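Long-range contacts in beta-methylmalyl-CoA dehydratase (PDB 4E3E), which catalyses the reversible dehydration of beta-methylmalyl-CoA to mesaconyl-CoA, a step of the glyoxylate assimilation cycle: residues A190-L195 / L265-S270; I307-V312 / D343-M348; Q54-E59 / Y178-A183; Y199-K204 / S293-K298. All coordinates share one frame; numbering follows the deposited sequence.

Contact 1 (A190-L195 / L265-S270)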
loop_
_atom_site.group_PDB
_atom_site.type_symbol
_atom_site.label_atom_id
_atom_site.label_comp_id
_atom_site.label_asym_id
_atom_site.label_seq_id
_atom_site.Cartn_x
_atom_site.Cartn_y
_atom_site.Cartn_z
ATOM N N ALA A 190 9.569 22.336 9.103
ATOM C CA ALA A 190 9.612 22.333 7.649
ATOM C C ALA A 190 10.831 21.554 7.154
ATOM O O ALA A 190 10.745 20.824 6.178
ATOM C CB ALA A 190 9.621 23.743 7.098
ATOM N N GLY A 191 11.960 21.715 7.840
ATOM C CA GLY A 191 13.149 20.947 7.527
ATOM C C GLY A 191 14.314 21.741 6.964
ATOM O O GLY A 191 15.332 21.158 6.600
ATOM N N SER A 192 14.186 23.061 6.882
ATOM C CA SER A 192 15.296 23.886 6.401
ATOM C C SER A 192 15.192 25.314 6.889
ATOM O O SER A 192 14.091 25.826 7.112
ATOM C CB SER A 192 15.378 23.870 4.864
ATOM O OG SER A 192 16.446 24.679 4.400
ATOM N N ASN A 193 16.349 25.945 7.061
ATOM C CA ASN A 193 16.430 27.373 7.347
ATOM C C ASN A 193 16.431 28.231 6.088
ATOM O O ASN A 193 16.168 29.427 6.162
ATOM C CB ASN A 193 17.662 27.687 8.199
ATOM C CG ASN A 193 17.572 27.078 9.581
ATOM O OD1 ASN A 193 16.511 27.095 10.210
ATOM N ND2 ASN A 193 18.680 26.524 10.060
ATOM N N TYR A 194 16.697 27.609 4.939
ATOM C CA TYR A 194 16.756 28.313 3.661
ATOM C C TYR A 194 15.376 28.692 3.135
ATOM O O TYR A 194 14.527 27.838 2.891
ATOM C CB TYR A 194 17.542 27.488 2.630
ATOM C CG TYR A 194 19.007 27.339 2.998
ATOM C CD1 TYR A 194 19.889 28.418 2.878
ATOM C CD2 TYR A 194 19.510 26.133 3.476
ATOM C CE1 TYR A 194 21.233 28.296 3.217
ATOM C CE2 TYR A 194 20.854 26.002 3.820
ATOM C CZ TYR A 194 21.706 27.085 3.690
ATOM O OH TYR A 194 23.034 26.960 4.028
ATOM N N LEU A 195 15.170 29.991 2.958
ATOM C CA LEU A 195 13.908 30.520 2.440
ATOM C C LEU A 195 14.098 31.069 1.020
ATOM O O LEU A 195 15.194 30.995 0.452
ATOM C CB LEU A 195 13.328 31.574 3.405
ATOM C CG LEU A 195 12.939 31.034 4.782
ATOM C CD1 LEU A 195 12.502 32.159 5.724
ATOM C CD2 LEU A 195 11.842 29.978 4.665
ATOM N N LEU A 265 15.536 21.441 -1.154
ATOM C CA LEU A 265 14.405 22.322 -1.460
ATOM C C LEU A 265 13.237 22.122 -0.483
ATOM O O LEU A 265 12.079 22.215 -0.878
ATOM C CB LEU A 265 13.949 22.114 -2.916
ATOM C CG LEU A 265 14.876 22.700 -3.989
ATOM C CD1 LEU A 265 14.611 22.082 -5.351
ATOM C CD2 LEU A 265 14.766 24.228 -4.037
ATOM N N ALA A 266 13.547 21.863 0.789
ATOM C CA ALA A 266 12.532 21.534 1.798
ATOM C C ALA A 266 11.418 22.584 1.942
ATOM O O ALA A 266 10.269 22.228 2.198
ATOM C CB ALA A 266 13.188 21.271 3.150
ATOM N N ASN A 267 11.743 23.867 1.773
ATOM C CA ASN A 267 10.709 24.909 1.917
ATOM C C ASN A 267 9.909 25.180 0.643
ATOM O O ASN A 267 9.018 26.043 0.640
ATOM C CB ASN A 267 11.292 26.202 2.522
ATOM C CG ASN A 267 11.560 26.063 4.011
ATOM O OD1 ASN A 267 12.650 26.381 4.497
ATOM N ND2 ASN A 267 10.569 25.569 4.741
ATOM N N ALA A 268 10.214 24.433 -0.433
ATOM C CA ALA A 268 9.400 24.478 -1.651
ATOM C C ALA A 268 8.115 23.707 -1.368
ATOM O O ALA A 268 7.950 22.556 -1.792
ATOM C CB ALA A 268 10.146 23.887 -2.841
ATOM N N LEU A 269 7.204 24.360 -0.659
ATOM C CA LEU A 269 6.104 23.655 -0.003
ATOM C C LEU A 269 5.146 22.933 -0.936
ATOM O O LEU A 269 4.595 21.880 -0.571
ATOM C CB LEU A 269 5.334 24.599 0.907
ATOM C CG LEU A 269 6.091 24.934 2.194
ATOM C CD1 LEU A 269 5.146 25.702 3.089
ATOM C CD2 LEU A 269 6.672 23.687 2.901
ATOM N N SER A 270 4.949 23.490 -2.131
ATOM C CA SER A 270 4.032 22.889 -3.097
ATOM C C SER A 270 4.400 23.320 -4.495
ATOM O O SER A 270 5.047 24.361 -4.687
ATOM C CB SER A 270 2.585 23.285 -2.803
ATOM O OG SER A 270 2.386 24.671 -3.045
HETATM O O HOH W 1 8.677 20.969 4.152
HETATM O O HOH W 2 14.418 25.162 1.608
#
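Ala266 turns its methyl toward the 190-195 loop, where CB rests against Ser192 CB at 3.8 Å and also lies close to the backbone of Gly191. That glycine is the first residue to leave helix 187-190, with a positive phi of 113°; a side chain on it would press on the preceding carbonyl oxygen and come up against the Ala266 methyl. Ala266 O and Ala190 O share one water, which donates to the first at 2.8 Å and to the second at 2.9 Å.

In this member of the HotDog clan, the 265-270 segment carries the chain from helix 250-265 into strand 270-278 of the antiparallel sheet. A type I turn starts the passage, closed by Ala268 N donating to Leu265 O at 2.9 Å.

Next comes Asn267, whose CG stands beside its backbone N, anti to the carbonyl carbon (chi1 -75°), and 4.0 Å from Leu195 CD2. The amide lies in the bend of the loop, among Ala190 CB, Ser192 O and Tyr194 O. Its two ends are probably interchanged in the model, so its polar partners remain doubtful. The backbone N of Asn267 donates to a second water at 3.0 Å, and this water in turn donates to Tyr194 O. Within the loop, Ser192 OG takes the N-H of Tyr194 at 3.0 Å in an ST turn.

Ala268 then packs on strand 338-349, Leu269 leans on Tyr178 and Tyr185, and Ser270 pairs through its backbone with Leu347.

Contact 2 (I307-V312 / D343-M348)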
loop_
_atom_site.group_PDB
_atom_site.type_symbol
_atom_site.label_atom_id
_atom_site.label_comp_id
_atom_site.label_asym_id
_atom_site.label_seq_id
_atom_site.Cartn_x
_atom_site.Cartn_y
_atom_site.Cartn_z
ATOM N N ILE A 307 5.263 34.915 0.414
ATOM C CA ILE A 307 5.572 33.759 -0.408
ATOM C C ILE A 307 6.081 34.255 -1.755
ATOM O O ILE A 307 5.587 35.242 -2.281
ATOM C CB ILE A 307 4.315 32.873 -0.640
ATOM C CG1 ILE A 307 3.849 32.262 0.682
ATOM C CG2 ILE A 307 4.612 31.728 -1.609
ATOM C CD1 ILE A 307 2.529 31.526 0.610
ATOM N N GLY A 308 7.073 33.553 -2.300
ATOM C CA GLY A 308 7.611 33.840 -3.620
ATOM C C GLY A 308 7.620 32.583 -4.469
ATOM O O GLY A 308 7.385 31.478 -3.964
ATOM N N ALA A 309 7.889 32.750 -5.760
ATOM C CA ALA A 309 7.987 31.618 -6.665
ATOM C C ALA A 309 9.421 31.366 -7.094
ATOM O O ALA A 309 10.216 32.300 -7.238
ATOM C CB ALA A 309 7.110 31.832 -7.892
ATOM N N LEU A 310 9.742 30.099 -7.303
ATOM C CA LEU A 310 10.991 29.721 -7.956
ATOM C C LEU A 310 10.656 28.830 -9.127
ATOM O O LEU A 310 9.831 27.909 -9.010
ATOM C CB LEU A 310 11.920 28.966 -7.006
ATOM C CG LEU A 310 12.442 29.663 -5.743
ATOM C CD1 LEU A 310 13.106 28.638 -4.826
ATOM C CD2 LEU A 310 13.406 30.797 -6.068
ATOM N N ARG A 311 11.270 29.122 -10.264
ATOM C CA ARG A 311 11.169 28.238 -11.405
ATOM C C ARG A 311 12.344 27.286 -11.287
ATOM O O ARG A 311 13.496 27.724 -11.210
ATOM C CB ARG A 311 11.200 28.999 -12.733
ATOM C CG ARG A 311 10.983 28.086 -13.946
ATOM C CD ARG A 311 10.988 28.850 -15.265
ATOM N NE ARG A 311 10.651 27.971 -16.393
ATOM C CZ ARG A 311 10.356 28.393 -17.622
ATOM N NH1 ARG A 311 10.348 29.692 -17.910
ATOM N NH2 ARG A 311 10.062 27.516 -18.571
ATOM N N VAL A 312 12.042 25.991 -11.241
ATOM C CA VAL A 312 13.037 24.968 -10.955
ATOM C C VAL A 312 13.087 23.974 -12.101
ATOM O O VAL A 312 12.041 23.583 -12.631
ATOM C CB VAL A 312 12.701 24.224 -9.637
ATOM C CG1 VAL A 312 13.734 23.129 -9.311
ATOM C CG2 VAL A 312 12.560 25.208 -8.472
ATOM N N ASP A 343 10.521 20.854 -15.554
ATOM C CA ASP A 343 10.638 22.296 -15.376
ATOM C C ASP A 343 9.306 22.745 -14.792
ATOM O O ASP A 343 8.260 22.593 -15.419
ATOM C CB ASP A 343 10.926 22.931 -16.767
ATOM C CG ASP A 343 10.764 24.465 -16.820
ATOM O OD1 ASP A 343 10.377 25.165 -15.841
ATOM O OD2 ASP A 343 11.032 24.994 -17.913
ATOM N N TYR A 344 9.340 23.288 -13.579
ATOM C CA TYR A 344 8.125 23.561 -12.846
ATOM C C TYR A 344 8.351 24.741 -11.930
ATOM O O TYR A 344 9.472 25.256 -11.815
ATOM C CB TYR A 344 7.673 22.315 -12.047
ATOM C CG TYR A 344 8.701 21.801 -11.052
ATOM C CD1 TYR A 344 9.909 21.243 -11.493
ATOM C CD2 TYR A 344 8.480 21.893 -9.665
ATOM C CE1 TYR A 344 10.861 20.777 -10.596
ATOM C CE2 TYR A 344 9.435 21.428 -8.757
ATOM C CZ TYR A 344 10.628 20.863 -9.236
ATOM O OH TYR A 344 11.588 20.394 -8.352
ATOM N N THR A 345 7.281 25.174 -11.288
ATOM C CA THR A 345 7.318 26.337 -10.430
ATOM C C THR A 345 6.792 25.978 -9.042
ATOM O O THR A 345 5.671 25.437 -8.892
ATOM C CB THR A 345 6.491 27.479 -11.030
ATOM O OG1 THR A 345 7.039 27.836 -12.303
ATOM C CG2 THR A 345 6.507 28.706 -10.121
ATOM N N VAL A 346 7.606 26.285 -8.034
ATOM C CA VAL A 346 7.253 26.003 -6.647
ATOM C C VAL A 346 6.942 27.308 -5.932
ATOM O O VAL A 346 7.369 28.390 -6.359
ATOM C CB VAL A 346 8.386 25.265 -5.907
ATOM C CG1 VAL A 346 8.644 23.901 -6.549
ATOM C CG2 VAL A 346 9.671 26.110 -5.905
ATOM N N LEU A 347 6.174 27.210 -4.859
ATOM C CA LEU A 347 5.969 28.333 -3.964
ATOM C C LEU A 347 6.859 28.105 -2.743
ATOM O O LEU A 347 6.976 26.969 -2.275
ATOM C CB LEU A 347 4.499 28.437 -3.538
ATOM C CG LEU A 347 3.427 28.512 -4.636
ATOM C CD1 LEU A 347 2.031 28.499 -4.027
ATOM C CD2 LEU A 347 3.612 29.744 -5.514
HETATM N N MSE A 348 7.474 29.174 -2.232
HETATM C CA MSE A 348 8.327 29.087 -1.033
HETATM C C MSE A 348 8.113 30.296 -0.145
HETATM O O MSE A 348 8.051 31.419 -0.642
HETATM C CB MSE A 348 9.788 29.001 -1.479
HETATM C CG MSE A 348 10.737 28.947 -0.283
HETATM SE SE MSE A 348 12.597 28.555 -0.838
HETATM C CE MSE A 348 12.537 26.743 -1.653
#
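Arg311 reaches to Asp343 on the neighbouring strand, diagonal to its own pair partner Thr345, in an antiparallel pair of strands. Its CB leaves the sheet on the face carrying Ala309, Thr345 and Leu347. CG, anti to the backbone N (chi1 -176°), passes 3.5 Å from Asp343 OD1, and CD follows the same oxygen at 3.8 Å. NE then donates to OD1 of Asp343 at 2.9 Å, nearly straight and on the syn lone pair, while CZ carries NH2 to OD2 of that residue at 2.8 Å, a more bent bond. The grip is side-on, with guanidinium and carboxylate planes 33° apart, and NH1 makes a salt bridge with Asp167.

Six backbone hydrogen bonds join the strands, two each at Gly308/Met348, Leu310/Val346 and Val312/Tyr344. On the other face Leu310 CD1 touches CE of Met348, a selenomethionine, at 3.7 Å, and Val312 CB sits over the Tyr344 ring in a CH-pi contact; the Tyr344 hydroxyl bonds to Thr314.

An alanine in place of Arg311 would probably leave the buried Asp343 carboxylate without its positive partner, and Asp167 without one of its own. The paired bonds, with a positive charge so near, are likely to favour the ionised form of Asp343.

Contact 3 (Q54-E59 / Y178-A183)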
loop_
_atom_site.group_PDB
_atom_site.type_symbol
_atom_site.label_atom_id
_atom_site.label_comp_id
_atom_site.label_asym_id
_atom_site.label_seq_id
_atom_site.Cartn_x
_atom_site.Cartn_y
_atom_site.Cartn_z
ATOM N N GLN A 54 -2.905 23.735 8.522
ATOM C CA GLN A 54 -3.862 24.679 9.121
ATOM C C GLN A 54 -3.223 25.978 9.592
ATOM O O GLN A 54 -3.852 27.033 9.522
ATOM C CB GLN A 54 -4.646 24.027 10.255
ATOM C CG GLN A 54 -5.668 23.032 9.734
ATOM C CD GLN A 54 -6.248 22.154 10.818
ATOM O OE1 GLN A 54 -5.691 22.036 11.907
ATOM N NE2 GLN A 54 -7.367 21.512 10.514
ATOM N N SER A 55 -1.972 25.913 10.052
ATOM C CA SER A 55 -1.267 27.126 10.476
ATOM C C SER A 55 -0.990 28.041 9.274
ATOM O O SER A 55 -0.670 29.218 9.441
ATOM C CB SER A 55 0.038 26.788 11.186
ATOM O OG SER A 55 1.006 26.336 10.242
ATOM N N LEU A 56 -1.112 27.489 8.069
ATOM C CA LEU A 56 -0.970 28.272 6.848
ATOM C C LEU A 56 -2.323 28.688 6.290
ATOM O O LEU A 56 -2.396 29.283 5.213
ATOM C CB LEU A 56 -0.172 27.496 5.798
ATOM C CG LEU A 56 1.207 27.024 6.270
ATOM C CD1 LEU A 56 1.946 26.330 5.132
ATOM C CD2 LEU A 56 2.040 28.161 6.859
ATOM N N GLY A 57 -3.389 28.383 7.026
ATOM C CA GLY A 57 -4.735 28.846 6.669
ATOM C C GLY A 57 -5.516 27.868 5.796
ATOM O O GLY A 57 -6.566 28.208 5.297
ATOM N N LEU A 58 -5.004 26.656 5.603
ATOM C CA LEU A 58 -5.721 25.616 4.858
ATOM C C LEU A 58 -6.676 24.860 5.778
ATOM O O LEU A 58 -6.526 24.905 7.009
ATOM C CB LEU A 58 -4.725 24.621 4.219
ATOM C CG LEU A 58 -3.855 25.203 3.097
ATOM C CD1 LEU A 58 -2.895 24.164 2.551
ATOM C CD2 LEU A 58 -4.687 25.808 1.961
ATOM N N GLU A 59 -7.659 24.183 5.222
ATOM C CA GLU A 59 -8.606 23.412 6.010
ATOM C C GLU A 59 -7.958 22.259 6.739
ATOM O O GLU A 59 -8.304 21.953 7.844
ATOM C CB GLU A 59 -9.727 22.883 5.141
ATOM C CG GLU A 59 -10.494 23.932 4.368
ATOM C CD GLU A 59 -11.579 23.351 3.492
ATOM O OE1 GLU A 59 -12.059 22.251 3.784
ATOM O OE2 GLU A 59 -11.967 24.000 2.510
ATOM N N TYR A 178 -2.426 29.413 0.341
ATOM C CA TYR A 178 -2.141 29.513 1.767
ATOM C C TYR A 178 -1.333 30.768 2.067
ATOM O O TYR A 178 -0.909 31.474 1.149
ATOM C CB TYR A 178 -1.445 28.247 2.272
ATOM C CG TYR A 178 -0.303 27.770 1.411
ATOM C CD1 TYR A 178 0.966 28.314 1.550
ATOM C CD2 TYR A 178 -0.487 26.759 0.461
ATOM C CE1 TYR A 178 2.026 27.872 0.764
ATOM C CE2 TYR A 178 0.562 26.312 -0.329
ATOM C CZ TYR A 178 1.820 26.871 -0.174
ATOM O OH TYR A 178 2.882 26.428 -0.947
ATOM N N THR A 179 -1.145 31.051 3.351
ATOM C CA THR A 179 -0.484 32.270 3.789
ATOM C C THR A 179 0.542 31.931 4.846
ATOM O O THR A 179 0.295 31.089 5.705
ATOM C CB THR A 179 -1.495 33.243 4.415
ATOM O OG1 THR A 179 -2.550 33.480 3.481
ATOM C CG2 THR A 179 -0.823 34.568 4.751
ATOM N N VAL A 180 1.682 32.611 4.799
ATOM C CA VAL A 180 2.767 32.358 5.733
ATOM C C VAL A 180 3.033 33.602 6.565
ATOM O O VAL A 180 3.073 34.706 6.030
ATOM C CB VAL A 180 4.067 31.996 4.986
ATOM C CG1 VAL A 180 5.204 31.772 5.968
ATOM C CG2 VAL A 180 3.864 30.756 4.146
ATOM N N SER A 181 3.207 33.437 7.870
ATOM C CA SER A 181 3.850 34.495 8.648
ATOM C C SER A 181 4.993 33.901 9.438
ATOM O O SER A 181 4.904 32.761 9.907
ATOM C CB SER A 181 2.865 35.237 9.555
ATOM O OG SER A 181 2.264 34.361 10.485
ATOM N N ALA A 182 6.074 34.668 9.551
ATOM C CA ALA A 182 7.228 34.291 10.363
ATOM C C ALA A 182 6.793 33.835 11.755
ATOM O O ALA A 182 7.288 32.832 12.274
ATOM C CB ALA A 182 8.192 35.461 10.466
ATOM N N ALA A 183 5.842 34.563 12.333
ATOM C CA ALA A 183 5.336 34.295 13.679
ATOM C C ALA A 183 4.676 32.922 13.808
ATOM O O ALA A 183 4.363 32.476 14.910
ATOM C CB ALA A 183 4.363 35.391 14.096
#
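Leu56 and Tyr178 meet just where helix 50-55 ends. The helix is closed by a Schellman motif: Gly57 N bonds back to Gln54 O, and Gly57 takes the positive phi that ends the turn. Gln54 also spans this corner, its NE2 donating to Glu59 O at 2.9 Å.

Leu56 carries most of the contact. Its carbonyl oxygen accepts the N-H of Thr179 at 2.9 Å, almost straight at the hydrogen (169°). This one hydrogen bond between the segments is accompanied by a more bent C-H...O contact, from Leu56 CA to Thr179 O at 3.3 Å. Leu56 CB lies 3.8 Å from Tyr178 CB. Farther out, Leu56 CD2 runs beside Val180 CG2 at 4.2 Å, the two side chains pointing the same way.

Beyond the glycine, Leu58 crosses the Tyr178 side chain obliquely, with its CG 4.0 Å from Tyr178 CB and its CD1 4.1 Å from Tyr178 CD2. The tyrosine CG stands between its backbone N and carbonyl carbon (chi1 47°). The Tyr178 hydroxyl bonds to Ser270 OG. The Leu58 side chain is also about 4 Å from those of Pro62 and Val98, which by similarity bind substrate.

Around the contact, Leu46 of helix 45-48 touches Leu56, Leu58 and Tyr178. Leu269, in the loop before strand 270-278, reaches Leu56 and Tyr178. From the sheet side, Ile307 of strand 307-318 packs on Tyr178 and Val180, and Leu347 of strand 338-349 packs on Tyr178.

Contact 4 (Y199-K204 / S293-K298)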
loop_
_atom_site.group_PDB
_atom_site.type_symbol
_atom_site.label_atom_id
_atom_site.label_comp_id
_atom_site.label_asym_id
_atom_site.label_seq_id
_atom_site.Cartn_x
_atom_site.Cartn_y
_atom_site.Cartn_z
ATOM N N TYR A 199 17.923 31.457 -1.925
ATOM C CA TYR A 199 18.272 30.705 -3.125
ATOM C C TYR A 199 18.856 31.635 -4.190
ATOM O O TYR A 199 18.426 32.781 -4.326
ATOM C CB TYR A 199 17.061 29.903 -3.617
ATOM C CG TYR A 199 16.830 28.681 -2.769
ATOM C CD1 TYR A 199 16.062 28.748 -1.601
ATOM C CD2 TYR A 199 17.435 27.456 -3.100
ATOM C CE1 TYR A 199 15.880 27.629 -0.803
ATOM C CE2 TYR A 199 17.260 26.330 -2.302
ATOM C CZ TYR A 199 16.477 26.423 -1.167
ATOM O OH TYR A 199 16.300 25.315 -0.391
ATOM N N GLU A 200 19.867 31.148 -4.908
ATOM C CA GLU A 200 20.560 31.936 -5.923
ATOM C C GLU A 200 20.183 31.436 -7.305
ATOM O O GLU A 200 20.321 30.243 -7.595
ATOM C CB GLU A 200 22.079 31.843 -5.740
ATOM C CG GLU A 200 22.588 32.489 -4.459
ATOM C CD GLU A 200 23.922 31.925 -4.000
ATOM O OE1 GLU A 200 24.808 31.677 -4.852
ATOM O OE2 GLU A 200 24.088 31.730 -2.776
ATOM N N VAL A 201 19.709 32.347 -8.153
ATOM C CA VAL A 201 19.333 32.001 -9.528
ATOM C C VAL A 201 20.572 31.449 -10.234
ATOM O O VAL A 201 21.648 32.041 -10.155
ATOM C CB VAL A 201 18.774 33.228 -10.273
ATOM C CG1 VAL A 201 18.549 32.906 -11.745
ATOM C CG2 VAL A 201 17.471 33.713 -9.616
ATOM N N GLY A 202 20.426 30.308 -10.855
ATOM C CA GLY A 202 21.516 29.615 -11.487
ATOM C C GLY A 202 22.234 28.599 -10.634
ATOM O O GLY A 202 22.979 27.820 -11.135
ATOM N N GLU A 203 21.947 28.573 -9.357
ATOM C CA GLU A 203 22.570 27.611 -8.498
ATOM C C GLU A 203 22.067 26.216 -8.771
ATOM O O GLU A 203 20.940 26.026 -9.138
ATOM C CB GLU A 203 22.438 27.997 -7.041
ATOM C CG GLU A 203 21.453 27.221 -6.241
ATOM C CD GLU A 203 21.459 27.617 -4.792
ATOM O OE1 GLU A 203 20.658 28.443 -4.404
ATOM O OE2 GLU A 203 22.259 27.087 -4.046
ATOM N N LYS A 204 22.950 25.255 -8.604
ATOM C CA LYS A 204 22.636 23.861 -8.808
ATOM C C LYS A 204 22.729 23.110 -7.509
ATOM O O LYS A 204 23.600 23.357 -6.723
ATOM C CB LYS A 204 23.543 23.235 -9.840
ATOM C CG LYS A 204 23.465 23.913 -11.174
ATOM C CD LYS A 204 24.053 23.056 -12.248
ATOM C CE LYS A 204 24.745 23.919 -13.262
ATOM N NZ LYS A 204 24.406 23.426 -14.605
ATOM N N SER A 293 18.788 19.675 -9.057
ATOM C CA SER A 293 17.955 20.796 -9.492
ATOM C C SER A 293 18.751 22.054 -9.776
ATOM O O SER A 293 19.818 22.273 -9.197
ATOM C CB SER A 293 16.849 21.099 -8.475
ATOM O OG SER A 293 16.008 19.961 -8.327
ATOM N N GLU A 294 18.218 22.878 -10.673
ATOM C CA GLU A 294 18.768 24.210 -10.918
ATOM C C GLU A 294 17.678 25.231 -10.633
ATOM O O GLU A 294 16.513 24.993 -10.983
ATOM C CB GLU A 294 19.224 24.330 -12.365
ATOM C CG GLU A 294 19.719 25.719 -12.738
ATOM C CD GLU A 294 20.243 25.783 -14.154
ATOM O OE1 GLU A 294 20.264 24.742 -14.829
ATOM O OE2 GLU A 294 20.631 26.884 -14.584
ATOM N N ILE A 295 18.038 26.349 -9.993
ATOM C CA ILE A 295 17.100 27.456 -9.880
ATOM C C ILE A 295 17.183 28.241 -11.195
ATOM O O ILE A 295 18.149 28.995 -11.415
ATOM C CB ILE A 295 17.386 28.381 -8.667
ATOM C CG1 ILE A 295 17.515 27.585 -7.349
ATOM C CG2 ILE A 295 16.332 29.498 -8.585
ATOM C CD1 ILE A 295 16.302 26.739 -6.969
ATOM N N LEU A 296 16.196 28.036 -12.076
ATOM C CA LEU A 296 16.136 28.734 -13.374
ATOM C C LEU A 296 15.809 30.211 -13.210
ATOM O O LEU A 296 16.325 31.056 -13.944
ATOM C CB LEU A 296 15.095 28.098 -14.288
ATOM C CG LEU A 296 15.362 26.646 -14.683
ATOM C CD1 LEU A 296 14.221 26.116 -15.540
ATOM C CD2 LEU A 296 16.713 26.513 -15.380
ATOM N N ALA A 297 14.955 30.518 -12.233
ATOM C CA ALA A 297 14.450 31.875 -12.060
ATOM C C ALA A 297 13.822 32.032 -10.703
ATOM O O ALA A 297 13.374 31.045 -10.084
ATOM C CB ALA A 297 13.422 32.205 -13.138
ATOM N N LYS A 298 13.776 33.284 -10.254
ATOM C CA LYS A 298 13.112 33.651 -9.018
ATOM C C LYS A 298 12.161 34.796 -9.336
ATOM O O LYS A 298 12.561 35.779 -9.973
ATOM C CB LYS A 298 14.148 34.076 -7.969
ATOM C CG LYS A 298 13.550 34.584 -6.666
ATOM C CD LYS A 298 14.600 35.164 -5.710
ATOM C CE LYS A 298 15.565 34.114 -5.191
ATOM N NZ LYS A 298 16.548 34.699 -4.231
#
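The Tyr199 ring is approached at CD2 by Ile295 CD1, 4.1 Å away, the two side chains crossing at about a right angle. Lys4 of the second subunit makes a cation-pi contact with this ring, whose hydroxyl bonds to Gly264 O. A second flat group, the Glu203 carboxylate, is met at OE1 on its anti side by Glu200 N at 2.9 Å, the donor lying 33° out of its plane; OE2 makes a salt bridge with that same Lys4 of the second subunit.

Glu200 to Glu203 form a type II beta turn with Gly202 in its third position. The turn docks on strand 293-298: Gly202 N donates to Ile295 O at 2.7 Å, and Ile295 N donates to Glu203 O at 3.0 Å. Lys204 then pairs with Glu294 as an antiparallel non-hydrogen-bonded pair, where strand 204-212 begins, the outermost strand on this side of the sheet within the chain. On its other side strand 288-300 carries a classic beta bulge, Leu296 and Ala297 both facing Arg311.

Val201 fits against the bulged part, with CG1 at 3.6 Å from Leu296 O and CG2 at 3.7 Å from Lys298 CB. The bend of Lys298 at chi3 (-66°) brings its CE to 3.3 Å from Tyr199 O, and NZ beyond it donates to Tyr199 O at 2.7 Å, in the carbonyl plane. Lys298 also makes a cation-pi contact with Trp196. An alanine in place of Lys298 would probably leave Tyr199 O without this donor and the Trp196 ring without its cation.

Contact 3 closes first along the chain, contacts 1 and 4 then interlock with alternating segments, and contact 2 follows. Contacts 2 and 4, centres about 10 Å apart, reach the same antiparallel sheet, in which strands 288-300 and 307-318 are neighbours. The centres of contacts 1 and 2 are about 11 Å apart, with Met348 packing on both Leu195 and Tyr199, and Leu265 on Tyr199 ties contact 1 to contact 4. Contact 3 touches contacts 1 and 2, but its centre is about 25 Å from that of contact 4, nearest atoms about 13 Å. The chain from 178 to 204, including helix 187-190, thus touches strands 288-300, 307-318 and 338-349 and the loop before 270-278.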